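Local coordinates for Puf (Pumilio/fbf) domain-containing protein 7, confirmed by transcript evidence (Caenorhabditis elegans, PDB 3V71) that binds a consensus sequence in mRNA 3'-untranslated regions and modulates mRNA expression and stability, acting redundantly with puf-5 and puf-6 in oocyte formation and early embryonic divisions, at residues 162-175 / 209-221. Residues are numbered along the deposited sequence; the frame is centred on the assembly and turned at random.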
ATOM      1  N   THR A 162       2.411  11.347  13.268  1.00 96.75           N
ATOM      2  CA  THR A 162       2.261  10.395  14.347  1.00 96.18           C
ATOM      3  C   THR A 162       0.788  10.330  14.747  1.00 95.64           C
ATOM      4  O   THR A 162       0.285   9.274  15.125  1.00 94.90           O
ATOM      5  CB  THR A 162       3.124  10.809  15.543  1.00 98.48           C
ATOM      6  OG1 THR A 162       4.478  10.986  15.103  1.00 97.72           O
ATOM      7  CG2 THR A 162       3.075   9.758  16.641  1.00 95.27           C
ATOM      8  N   PHE A 163       0.099  11.464  14.641  1.00 98.27           N
ATOM      9  CA  PHE A 163      -1.322  11.538  14.982  1.00 99.13           C
ATOM     10  C   PHE A 163      -2.109  10.489  14.207  1.00 95.57           C
ATOM     11  O   PHE A 163      -3.147   9.998  14.672  1.00 91.77           O
ATOM     12  CB  PHE A 163      -1.890  12.926  14.665  1.00 87.97           C
ATOM     13  CG  PHE A 163      -2.189  13.130  13.214  1.00 93.98           C
ATOM     14  CD1 PHE A 163      -3.405  12.728  12.679  1.00 97.52           C
ATOM     15  CD2 PHE A 163      -1.251  13.707  12.371  1.00 92.65           C
ATOM     16  CE1 PHE A 163      -3.680  12.902  11.330  1.00 94.77           C
ATOM     17  CE2 PHE A 163      -1.521  13.885  11.025  1.00 94.28           C
ATOM     18  CZ  PHE A 163      -2.737  13.482  10.503  1.00 90.59           C
ATOM     19  N   PHE A 164      -1.607  10.156  13.021  1.00 88.57           N
ATOM     20  CA  PHE A 164      -2.270   9.206  12.146  1.00 89.15           C
ATOM     21  C   PHE A 164      -2.036   7.761  12.579  1.00 99.01           C
ATOM     22  O   PHE A 164      -2.946   6.924  12.538  1.00 95.37           O
ATOM     23  CB  PHE A 164      -1.813   9.394  10.709  1.00 92.55           C
ATOM     24  CG  PHE A 164      -2.508   8.490   9.747  1.00 97.31           C
ATOM     25  CD1 PHE A 164      -3.890   8.397   9.749  1.00 94.80           C
ATOM     26  CD2 PHE A 164      -1.786   7.721   8.850  1.00 92.93           C
ATOM     27  CE1 PHE A 164      -4.538   7.556   8.877  1.00 94.35           C
ATOM     28  CE2 PHE A 164      -2.430   6.878   7.972  1.00 91.00           C
ATOM     29  CZ  PHE A 164      -3.810   6.796   7.985  1.00 93.94           C
ATOM     30  N   VAL A 165      -0.805   7.475  12.987  1.00104.41           N
ATOM     31  CA  VAL A 165      -0.471   6.184  13.573  1.00 97.20           C
ATOM     32  C   VAL A 165      -1.315   5.912  14.815  1.00 96.08           C
ATOM     33  O   VAL A 165      -1.839   4.813  14.991  1.00 96.33           O
ATOM     34  CB  VAL A 165       1.007   6.123  13.953  1.00 93.02           C
ATOM     35  CG1 VAL A 165       1.276   4.908  14.825  1.00100.49           C
ATOM     36  CG2 VAL A 165       1.863   6.103  12.706  1.00 89.88           C
ATOM     37  N   HIS A 166      -1.448   6.911  15.679  1.00 95.03           N
ATOM     38  CA  HIS A 166      -2.298   6.757  16.853  1.00100.70           C
ATOM     39  C   HIS A 166      -3.735   6.500  16.433  1.00101.38           C
ATOM     40  O   HIS A 166      -4.489   5.852  17.157  1.00 98.33           O
ATOM     41  CB  HIS A 166      -2.211   7.979  17.769  1.00104.90           C
ATOM     42  CG  HIS A 166      -0.922   8.074  18.525  1.00114.23           C
ATOM     43  ND1 HIS A 166       0.280   8.377  17.917  1.00112.10           N
ATOM     44  CD2 HIS A 166      -0.644   7.897  19.838  1.00116.11           C
ATOM     45  CE1 HIS A 166       1.239   8.389  18.824  1.00107.69           C
ATOM     46  NE2 HIS A 166       0.706   8.101  19.998  1.00118.75           N
ATOM     47  N   PHE A 167      -4.110   7.003  15.260  1.00 98.19           N
ATOM     48  CA  PHE A 167      -5.444   6.766  14.726  1.00 93.99           C
ATOM     49  C   PHE A 167      -5.640   5.289  14.380  1.00 96.97           C
ATOM     50  O   PHE A 167      -6.647   4.683  14.749  1.00 95.96           O
ATOM     51  CB  PHE A 167      -5.701   7.646  13.503  1.00 95.11           C
ATOM     52  CG  PHE A 167      -6.842   7.171  12.645  1.00 95.38           C
ATOM     53  CD1 PHE A 167      -8.152   7.303  13.072  1.00 90.46           C
ATOM     54  CD2 PHE A 167      -6.599   6.588  11.409  1.00 93.57           C
ATOM     55  CE1 PHE A 167      -9.199   6.857  12.282  1.00 97.02           C
ATOM     56  CE2 PHE A 167      -7.639   6.139  10.617  1.00 91.97           C
ATOM     57  CZ  PHE A 167      -8.942   6.275  11.051  1.00 92.49           C
ATOM     58  N   LEU A 168      -4.669   4.714  13.679  1.00 89.61           N
ATOM     59  CA  LEU A 168      -4.737   3.310  13.297  1.00 91.88           C
ATOM     60  C   LEU A 168      -4.653   2.349  14.491  1.00 99.41           C
ATOM     61  O   LEU A 168      -5.426   1.385  14.588  1.00 99.67           O
ATOM     62  CB  LEU A 168      -3.629   2.991  12.300  1.00 92.83           C
ATOM     63  CG  LEU A 168      -3.776   3.586  10.905  1.00 94.40           C
ATOM     64  CD1 LEU A 168      -2.523   3.316  10.097  1.00 89.56           C
ATOM     65  CD2 LEU A 168      -5.010   3.022  10.205  1.00 92.01           C
ATOM     66  N   SER A 169      -3.701   2.602  15.387  1.00101.00           N
ATOM     67  CA  SER A 169      -3.530   1.780  16.581  1.00101.63           C
ATOM     68  C   SER A 169      -4.797   1.795  17.434  1.00100.62           C
ATOM     69  O   SER A 169      -5.218   0.763  17.950  1.00105.39           O
ATOM     70  CB  SER A 169      -2.347   2.276  17.406  1.00101.88           C
ATOM     71  OG  SER A 169      -2.621   3.554  17.953  1.00104.64           O
ATOM     72  N   SER A 170      -5.397   2.973  17.572  1.00 96.43           N
ATOM     73  CA  SER A 170      -6.652   3.130  18.295  1.00 97.16           C
ATOM     74  C   SER A 170      -7.723   2.191  17.758  1.00102.77           C
ATOM     75  O   SER A 170      -7.836   1.998  16.546  1.00105.13           O
ATOM     76  CB  SER A 170      -7.153   4.569  18.169  1.00103.99           C
ATOM     77  OG  SER A 170      -7.641   4.823  16.857  1.00107.36           O
ATOM     78  N   GLY A 171      -8.509   1.619  18.667  1.00108.96           N
ATOM     79  CA  GLY A 171      -9.634   0.766  18.312  1.00108.23           C
ATOM     80  C   GLY A 171      -9.340  -0.246  17.221  1.00111.36           C
ATOM     81  O   GLY A 171      -8.355  -0.985  17.295  1.00117.87           O
ATOM     82  N   ASP A 172     -10.203  -0.289  16.210  1.00102.49           N
ATOM     83  CA  ASP A 172      -9.978  -1.144  15.049  1.00107.05           C
ATOM     84  C   ASP A 172     -10.050  -0.328  13.763  1.00102.90           C
ATOM     85  O   ASP A 172     -10.472  -0.825  12.714  1.00 92.12           O
ATOM     86  CB  ASP A 172     -10.977  -2.305  15.013  1.00115.26           C
ATOM     87  CG  ASP A 172     -12.411  -1.847  14.771  1.00120.24           C
ATOM     88  OD1 ASP A 172     -12.610  -0.822  14.078  1.00115.28           O
ATOM     89  OD2 ASP A 172     -13.343  -2.522  15.269  1.00119.64           O
ATOM     90  N   SER A 173      -9.653   0.934  13.862  1.00 98.68           N
ATOM     91  CA  SER A 173      -9.559   1.784  12.693  1.00 93.03           C
ATOM     92  C   SER A 173      -8.765   1.012  11.659  1.00 92.79           C
ATOM     93  O   SER A 173      -9.103   0.987  10.476  1.00 93.08           O
ATOM     94  CB  SER A 173      -8.830   3.078  13.040  1.00 94.04           C
ATOM     95  OG  SER A 173      -9.292   3.619  14.266  1.00100.78           O
ATOM     96  N   LEU A 174      -7.712   0.360  12.132  1.00 93.79           N
ATOM     97  CA  LEU A 174      -6.826  -0.410  11.277  1.00 90.79           C
ATOM     98  C   LEU A 174      -7.573  -1.470  10.472  1.00 90.19           C
ATOM     99  O   LEU A 174      -7.429  -1.525   9.258  1.00 87.79           O
ATOM    100  CB  LEU A 174      -5.717  -1.043  12.113  1.00 96.99           C
ATOM    101  CG  LEU A 174      -4.551  -1.625  11.319  1.00100.47           C
ATOM    102  CD1 LEU A 174      -4.478  -0.986   9.946  1.00 97.88           C
ATOM    103  CD2 LEU A 174      -3.246  -1.431  12.076  1.00 97.13           C
ATOM    104  N   MET A 175      -8.367  -2.303  11.142  1.00 92.93           N
ATOM    105  CA  MET A 175      -9.187  -3.306  10.459  1.00 91.03           C
ATOM    106  C   MET A 175      -9.950  -2.694   9.298  1.00 89.97           C
ATOM    107  O   MET A 175      -9.865  -3.154   8.158  1.00 87.37           O
ATOM    108  CB  MET A 175     -10.202  -3.916  11.425  1.00101.49           C
ATOM    109  CG  MET A 175      -9.612  -4.771  12.527  1.00109.31           C
ATOM    110  SD  MET A 175      -8.727  -6.194  11.875  1.00114.16           S
ATOM    111  CE  MET A 175      -7.046  -5.566  11.934  1.00 97.38           C
ATOM    112  N   LEU A 209       6.458   2.672  16.663  1.00 89.11           N
ATOM    113  CA  LEU A 209       5.187   3.020  16.044  1.00 89.45           C
ATOM    114  C   LEU A 209       4.729   1.867  15.175  1.00 84.71           C
ATOM    115  O   LEU A 209       3.542   1.554  15.115  1.00 85.95           O
ATOM    116  CB  LEU A 209       5.314   4.305  15.222  1.00 90.00           C
ATOM    117  CG  LEU A 209       5.469   5.600  16.022  1.00 85.45           C
ATOM    118  CD1 LEU A 209       6.055   6.707  15.162  1.00 89.55           C
ATOM    119  CD2 LEU A 209       4.146   6.028  16.649  1.00 79.75           C
ATOM    120  N   LEU A 210       5.691   1.235  14.512  1.00 82.87           N
ATOM    121  CA  LEU A 210       5.438   0.041  13.716  1.00 82.61           C
ATOM    122  C   LEU A 210       4.892  -1.083  14.579  1.00 83.53           C
ATOM    123  O   LEU A 210       3.984  -1.807  14.172  1.00 84.53           O
ATOM    124  CB  LEU A 210       6.730  -0.424  13.049  1.00 79.80           C
ATOM    125  CG  LEU A 210       6.640  -1.502  11.971  1.00 79.91           C
ATOM    126  CD1 LEU A 210       5.725  -1.050  10.841  1.00 80.96           C
ATOM    127  CD2 LEU A 210       8.031  -1.822  11.445  1.00 76.83           C
ATOM    128  N   HIS A 211       5.457  -1.224  15.774  1.00 85.94           N
ATOM    129  CA  HIS A 211       5.118  -2.333  16.646  1.00 82.81           C
ATOM    130  C   HIS A 211       3.671  -2.281  17.115  1.00 79.84           C
ATOM    131  O   HIS A 211       2.988  -3.303  17.137  1.00 78.58           O
ATOM    132  CB  HIS A 211       6.068  -2.418  17.846  1.00 82.97           C
ATOM    133  CG  HIS A 211       5.858  -3.645  18.680  1.00 88.24           C
ATOM    134  ND1 HIS A 211       6.310  -4.891  18.297  1.00 88.79           N
ATOM    135  CD2 HIS A 211       5.206  -3.826  19.853  1.00 81.36           C
ATOM    136  CE1 HIS A 211       5.961  -5.782  19.209  1.00 86.07           C
ATOM    137  NE2 HIS A 211       5.286  -5.163  20.160  1.00 83.93           N
ATOM    138  N   SER A 212       3.207  -1.096  17.497  1.00 83.49           N
ATOM    139  CA  SER A 212       1.831  -0.939  17.964  1.00 86.87           C
ATOM    140  C   SER A 212       0.882  -1.199  16.809  1.00 92.00           C
ATOM    141  O   SER A 212      -0.232  -1.690  16.995  1.00 96.21           O
ATOM    142  CB  SER A 212       1.596   0.465  18.520  1.00 87.70           C
ATOM    143  OG  SER A 212       1.689   1.437  17.492  1.00 95.12           O
ATOM    144  N   LEU A 213       1.334  -0.858  15.610  1.00 89.27           N
ATOM    145  CA  LEU A 213       0.571  -1.117  14.407  1.00 86.98           C
ATOM    146  C   LEU A 213       0.579  -2.604  14.111  1.00 82.30           C
ATOM    147  O   LEU A 213      -0.472  -3.232  13.967  1.00 82.68           O
ATOM    148  CB  LEU A 213       1.203  -0.380  13.239  1.00 89.33           C
ATOM    149  CG  LEU A 213       0.199   0.359  12.368  1.00 98.52           C
ATOM    150  CD1 LEU A 213       0.167   1.826  12.782  1.00 96.80           C
ATOM    151  CD2 LEU A 213       0.545   0.186  10.890  1.00 90.70           C
ATOM    152  N   MET A 214       1.787  -3.151  14.021  1.00 79.43           N
ATOM    153  CA  MET A 214       2.008  -4.559  13.725  1.00 79.11           C
ATOM    154  C   MET A 214       1.278  -5.497  14.668  1.00 81.74           C
ATOM    155  O   MET A 214       0.966  -6.629  14.311  1.00 82.06           O
ATOM    156  CB  MET A 214       3.498  -4.860  13.757  1.00 81.19           C
ATOM    157  CG  MET A 214       4.233  -4.320  12.550  1.00 85.32           C
ATOM    158  SD  MET A 214       3.446  -4.894  11.031  1.00 88.22           S
ATOM    159  CE  MET A 214       3.280  -6.643  11.392  1.00 79.19           C
ATOM    160  N   THR A 215       1.014  -5.020  15.878  1.00 82.10           N
ATOM    161  CA  THR A 215       0.295  -5.800  16.875  1.00 79.11           C
ATOM    162  C   THR A 215      -1.152  -6.051  16.460  1.00 81.78           C
ATOM    163  O   THR A 215      -1.626  -7.178  16.529  1.00 83.94           O
ATOM    164  CB  THR A 215       0.339  -5.112  18.251  1.00 81.71           C
ATOM    165  OG1 THR A 215       1.703  -4.861  18.603  1.00 80.34           O
ATOM    166  CG2 THR A 215      -0.312  -5.983  19.317  1.00 82.16           C
ATOM    167  N   CYS A 216      -1.846  -4.999  16.033  1.00 86.67           N
ATOM    168  CA  CYS A 216      -3.214  -5.125  15.529  1.00 88.34           C
ATOM    169  C   CYS A 216      -3.238  -6.127  14.391  1.00 82.73           C
ATOM    170  O   CYS A 216      -4.120  -6.982  14.314  1.00 80.86           O
ATOM    171  CB  CYS A 216      -3.738  -3.779  15.013  1.00 87.84           C
ATOM    172  SG  CYS A 216      -3.577  -2.380  16.162  1.00118.69           S
ATOM    173  N   ILE A 217      -2.251  -6.007  13.511  1.00 76.52           N
ATOM    174  CA  ILE A 217      -2.159  -6.837  12.319  1.00 79.56           C
ATOM    175  C   ILE A 217      -2.018  -8.315  12.655  1.00 81.16           C
ATOM    176  O   ILE A 217      -2.718  -9.161  12.089  1.00 79.89           O
ATOM    177  CB  ILE A 217      -0.968  -6.398  11.443  1.00 84.85           C
ATOM    178  CG1 ILE A 217      -1.326  -5.144  10.643  1.00 86.84           C
ATOM    179  CG2 ILE A 217      -0.559  -7.502  10.498  1.00 79.96           C
ATOM    180  CD1 ILE A 217      -0.183  -4.617   9.813  1.00 80.29           C
ATOM    181  N   VAL A 218      -1.102  -8.617  13.570  1.00 83.30           N
ATOM    182  CA  VAL A 218      -0.852  -9.985  14.001  1.00 76.41           C
ATOM    183  C   VAL A 218      -2.076 -10.574  14.697  1.00 78.61           C
ATOM    184  O   VAL A 218      -2.435 -11.729  14.481  1.00 85.70           O
ATOM    185  CB  VAL A 218       0.351 -10.049  14.955  1.00 69.37           C
ATOM    186  CG1 VAL A 218       0.304 -11.321  15.786  1.00 83.28           C
ATOM    187  CG2 VAL A 218       1.645  -9.964  14.186  1.00 66.11           C
ATOM    188  N   ARG A 219      -2.720  -9.768  15.528  1.00 79.38           N
ATOM    189  CA  ARG A 219      -3.840 -10.230  16.326  1.00 81.56           C
ATOM    190  C   ARG A 219      -5.115 -10.390  15.507  1.00 82.22           C
ATOM    191  O   ARG A 219      -6.167 -10.736  16.035  1.00 88.58           O
ATOM    192  CB  ARG A 219      -4.055  -9.301  17.523  1.00 83.34           C
ATOM    193  CG  ARG A 219      -2.864  -9.298  18.475  1.00 91.03           C
ATOM    194  CD  ARG A 219      -3.111  -8.461  19.723  1.00102.47           C
ATOM    195  NE  ARG A 219      -2.138  -8.771  20.771  1.00117.37           N
ATOM    196  CZ  ARG A 219      -2.071  -8.149  21.946  1.00126.42           C
ATOM    197  NH1 ARG A 219      -2.918  -7.168  22.234  1.00123.87           N
ATOM    198  NH2 ARG A 219      -1.152  -8.507  22.834  1.00126.65           N
ATOM    199  N   ASN A 220      -5.014 -10.164  14.206  1.00 80.11           N
ATOM    200  CA  ASN A 220      -6.154 -10.348  13.323  1.00 76.46           C
ATOM    201  C   ASN A 220      -5.747 -11.064  12.056  1.00 78.73           C
ATOM    202  O   ASN A 220      -6.518 -11.156  11.104  1.00 85.80           O
ATOM    203  CB  ASN A 220      -6.785  -9.007  12.978  1.00 81.02           C
ATOM    204  CG  ASN A 220      -7.547  -8.414  14.134  1.00 84.95           C
ATOM    205  OD1 ASN A 220      -7.226  -7.329  14.615  1.00 87.28           O
ATOM    206  ND2 ASN A 220      -8.572  -9.125  14.588  1.00 87.98           N
ATOM    207  N   CYS A 221      -4.528 -11.581  12.057  1.00 76.91           N
ATOM    208  CA  CYS A 221      -3.959 -12.200  10.873  1.00 80.04           C
ATOM    209  C   CYS A 221      -4.941 -13.065  10.080  1.00 78.42           C
ATOM    210  O   CYS A 221      -5.033 -12.940   8.856  1.00 74.36           O
ATOM    211  CB  CYS A 221      -2.741 -13.026  11.255  1.00 82.61           C
ATOM    212  SG  CYS A 221      -1.851 -13.668   9.833  1.00 93.69           S
TER
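Helix 162-169 and the 209-218 part of helix 203-218 run side by side in nearly the same direction, their axes 9.3 Å apart at closest approach and inclined by 24°, with V165 set against L209 and S169 against L213. At the start of the pairing L209 puts one methyl, CD2, against V165 CG1 at 3.6 Å; the two side chains cross at about a right angle. The same CD2 also meets T162 CG2, with H166 CE1 a looser neighbour. The H166 ring is held from its own helix: H166 ND1 donates to T162 O at 2.9 Å, nearly straight (165°), the oxygen lying in the ring plane and the nitrogen above the carbonyl plane. One turn further on, L213 CD1 meets both V165 CG1, at 3.9 Å, and L168 CB, at 4.0 Å. This is side-by-side packing of neighbouring helices, as in the curved solenoid of helical repeats of a PUF domain; the contact lies away from the RNA, whose nearest atom is about 12 Å off. S169 and S212 meet loosely at the flank, CB to OG, and each hydroxyl folds back onto its own helix, S169 OG onto H166 O and S212 OG onto L209 O. After the turn at S170-D172, the start of helix 173-179 adds L174 and M175: L174, with CG anti to the backbone N (chi1 -167°), sets CD2 against L213 CG and C216 CB, the latter at 3.8 Å, with I217 CG1 a looser neighbour. I217 also touches I191 of helix 183-194, which lies between the two segments in sequence. The bent chain of M175 carries SD and CE obliquely across the N220 side chain, CE sitting 3.6 Å from N220 CB.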